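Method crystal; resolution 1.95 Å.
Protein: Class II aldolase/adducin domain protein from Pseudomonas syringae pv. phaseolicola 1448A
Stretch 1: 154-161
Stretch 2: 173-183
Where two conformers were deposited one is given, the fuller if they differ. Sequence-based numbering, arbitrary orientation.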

# COMPACT_ATOMS: atom_id res chain seq x y z
N SER A 154 23.60 -5.22 -12.05
CA SER A 154 24.51 -6.36 -12.03
C SER A 154 25.96 -5.86 -12.08
O SER A 154 26.32 -5.05 -12.95
N GLY A 155 26.77 -6.32 -11.13
CA GLY A 155 28.17 -5.92 -11.02
C GLY A 155 28.38 -4.50 -10.46
O GLY A 155 29.51 -4.01 -10.46
N ARG A 156 27.32 -3.85 -9.99
CA ARG A 156 27.45 -2.51 -9.41
C ARG A 156 27.33 -2.49 -7.87
O ARG A 156 27.52 -1.45 -7.23
N VAL A 157 26.98 -3.64 -7.28
CA VAL A 157 26.50 -3.67 -5.92
C VAL A 157 27.48 -4.35 -4.99
O VAL A 157 27.88 -5.51 -5.25
N ALA A 158 27.87 -3.63 -3.94
CA ALA A 158 28.68 -4.20 -2.87
C ALA A 158 27.78 -4.75 -1.77
O ALA A 158 26.66 -4.27 -1.59
N TYR A 159 28.25 -5.78 -1.05
CA TYR A 159 27.57 -6.23 0.17
C TYR A 159 28.45 -6.10 1.42
O TYR A 159 29.68 -6.36 1.38
N HIS A 160 27.81 -5.75 2.53
CA HIS A 160 28.48 -5.58 3.81
C HIS A 160 27.66 -6.33 4.88
O HIS A 160 26.49 -6.01 5.12
N GLY A 161 28.27 -7.36 5.46
CA GLY A 161 27.71 -8.14 6.58
C GLY A 161 27.38 -7.29 7.81
O GLY A 161 28.15 -6.40 8.16
N GLU A 173 36.68 -0.11 8.71
CA GLU A 173 37.67 -0.61 7.75
C GLU A 173 37.02 -1.59 6.77
O GLU A 173 37.22 -1.47 5.55
N ARG A 174 36.24 -2.54 7.29
CA ARG A 174 35.59 -3.56 6.47
C ARG A 174 34.55 -2.94 5.54
O ARG A 174 34.40 -3.39 4.39
N LEU A 175 33.87 -1.90 6.02
CA LEU A 175 32.84 -1.21 5.23
C LEU A 175 33.45 -0.59 3.98
O LEU A 175 32.87 -0.70 2.88
N VAL A 176 34.60 0.07 4.15
CA VAL A 176 35.32 0.68 3.03
C VAL A 176 35.89 -0.41 2.10
O VAL A 176 35.75 -0.32 0.87
N ALA A 177 36.48 -1.46 2.68
CA ALA A 177 36.98 -2.58 1.90
C ALA A 177 35.87 -3.26 1.08
O ALA A 177 36.07 -3.56 -0.09
N ASP A 178 34.71 -3.45 1.70
CA ASP A 178 33.55 -4.03 1.03
C ASP A 178 33.05 -3.16 -0.13
O ASP A 178 32.77 -3.67 -1.21
N LEU A 179 32.92 -1.85 0.08
CA LEU A 179 32.48 -0.98 -0.99
C LEU A 179 33.44 -0.97 -2.18
O LEU A 179 33.01 -1.00 -3.35
N GLY A 180 34.75 -0.95 -1.88
CA GLY A 180 35.79 -0.91 -2.93
C GLY A 180 35.55 0.28 -3.84
O GLY A 180 35.32 1.41 -3.36
N ASP A 181 35.55 0.01 -5.14
CA ASP A 181 35.39 1.05 -6.17
C ASP A 181 33.94 1.36 -6.53
O ASP A 181 33.69 2.24 -7.35
N LYS A 182 32.99 0.65 -5.91
CA LYS A 182 31.57 0.74 -6.31
C LYS A 182 30.90 1.94 -5.63
O LYS A 182 31.52 2.61 -4.80
N SER A 183 29.67 2.22 -6.00
CA SER A 183 28.97 3.36 -5.43
C SER A 183 27.54 3.00 -4.97
O SER A 183 26.70 3.89 -4.73

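The strand through Ala-158 and His-160 runs nearly antiparallel to helix 173-179 (155° between their directions, closest approach of the axes 7.6 Å), and strand alternation turns Ala-158 and His-160 toward the helix while Tyr-159 points away; Val-157 also points away. The t rotamer of His-160 (chi1 174°, chi2 75°) sets its ring against the helix. There His-160 ND1 donates a hydrogen bond to OD2 of Asp-178 (2.7 Å), which lies near the ring plane, and Leu-175 covers one face, its CD1 4.0 Å from the His-160 ring centroid and almost on the normal. Asp-178, in the m rotamer, carries its carboxylate back along the helix to this imidazole; water 4 donates to the same OD2 (3.0 Å) and accepts from Gly-161 N (2.9 Å).

At Ala-158 the backbones come close, CA to CA of Leu-179 5.3 Å, and Ala-158 CB lies 3.4 Å from Asp-178 O and 4.4 Å from Leu-179 CD1. Beside it, water 3 joins Tyr-159 N to Asp-178 O, 3.1 Å from each.

Beyond the helix, Lys-182 starts in m and t but leaves the wells at chi3 (146°) and chi4 (95°). The m and t angles place Lys-182 CD 4.0 Å from Ala-158 CB; chi3 then sets Lys-182 CE, 3.4 Å from Gly-155 O. Water 1 bridges Arg-156 O (2.6 Å) and Ser-183 N (2.9 Å).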

# COMPACT_ATOMS: atom_id res chain seq x y z
CB SER A 154 24.23 -7.32 -13.18
OG SER A 154 25.17 -8.39 -13.18
CB ARG A 156 26.42 -1.55 -10.01
CG ARG A 156 26.70 -1.10 -11.45
CD ARG A 156 25.43 -0.54 -12.08
NE ARG A 156 24.98 0.74 -11.49
CZ ARG A 156 23.76 1.25 -11.65
NH1 ARG A 156 22.83 0.60 -12.34
NH2 ARG A 156 23.46 2.43 -11.11
CB VAL A 157 25.08 -4.33 -5.82
CG1 VAL A 157 24.56 -4.26 -4.38
CG2 VAL A 157 24.12 -3.65 -6.79
CB ALA A 158 29.64 -3.16 -2.29
CB TYR A 159 27.10 -7.69 0.03
CG TYR A 159 25.99 -7.84 -0.95
CD1 TYR A 159 26.25 -7.88 -2.33
CD2 TYR A 159 24.67 -7.93 -0.52
CE1 TYR A 159 25.22 -8.00 -3.25
CE2 TYR A 159 23.62 -8.06 -1.43
CZ TYR A 159 23.91 -8.10 -2.79
OH TYR A 159 22.87 -8.22 -3.68
CB HIS A 160 28.63 -4.07 4.13
CG HIS A 160 29.19 -3.79 5.50
ND1 HIS A 160 30.53 -3.96 5.80
CD2 HIS A 160 28.60 -3.33 6.63
CE1 HIS A 160 30.73 -3.64 7.07
NE2 HIS A 160 29.57 -3.25 7.59
CB GLU A 173 38.84 -1.30 8.47
CG GLU A 173 39.59 -0.45 9.49
CD GLU A 173 40.30 -1.30 10.59
OE1 GLU A 173 40.13 -2.54 10.63
OE2 GLU A 173 41.03 -0.71 11.42
CB ARG A 174 34.95 -4.64 7.35
CG ARG A 174 35.94 -5.72 7.82
CD ARG A 174 35.21 -6.88 8.52
NE ARG A 174 34.74 -6.47 9.85
CZ ARG A 174 35.29 -6.83 11.00
NH1 ARG A 174 36.36 -7.64 11.03
NH2 ARG A 174 34.78 -6.39 12.14
CB LEU A 175 32.16 -0.13 6.07
CG LEU A 175 31.18 0.85 5.45
CD1 LEU A 175 29.84 0.17 5.16
CD2 LEU A 175 30.97 2.00 6.43
CB VAL A 176 36.43 1.66 3.55
CG1 VAL A 176 37.39 2.07 2.44
CG2 VAL A 176 35.78 2.92 4.19
CB ALA A 177 37.70 -3.60 2.79
CB ASP A 178 32.40 -4.28 2.02
CG ASP A 178 32.70 -5.39 3.03
OD1 ASP A 178 33.51 -6.30 2.76
OD2 ASP A 178 32.11 -5.33 4.13
CB LEU A 179 32.30 0.44 -0.45
CG LEU A 179 31.79 1.48 -1.44
CD1 LEU A 179 30.34 1.17 -1.82
CD2 LEU A 179 31.89 2.86 -0.82
CB ASP A 181 36.16 0.64 -7.43
CG ASP A 181 37.66 0.68 -7.25
OD1 ASP A 181 38.12 1.25 -6.24
OD2 ASP A 181 38.38 0.15 -8.11
CB LYS A 182 30.83 -0.55 -5.94
CG LYS A 182 31.41 -1.81 -6.62
CD LYS A 182 30.68 -3.02 -6.15
CE LYS A 182 30.57 -4.06 -7.23
NZ LYS A 182 31.66 -5.03 -7.11
CB SER A 183 28.95 4.55 -6.39
OG SER A 183 28.12 4.29 -7.52
O HOH W 1 28.54 0.72 -8.24
O HOH W 2 26.95 2.15 -9.84
O HOH W 3 31.25 -6.32 -1.65
O HOH W 4 30.97 -8.03 4.76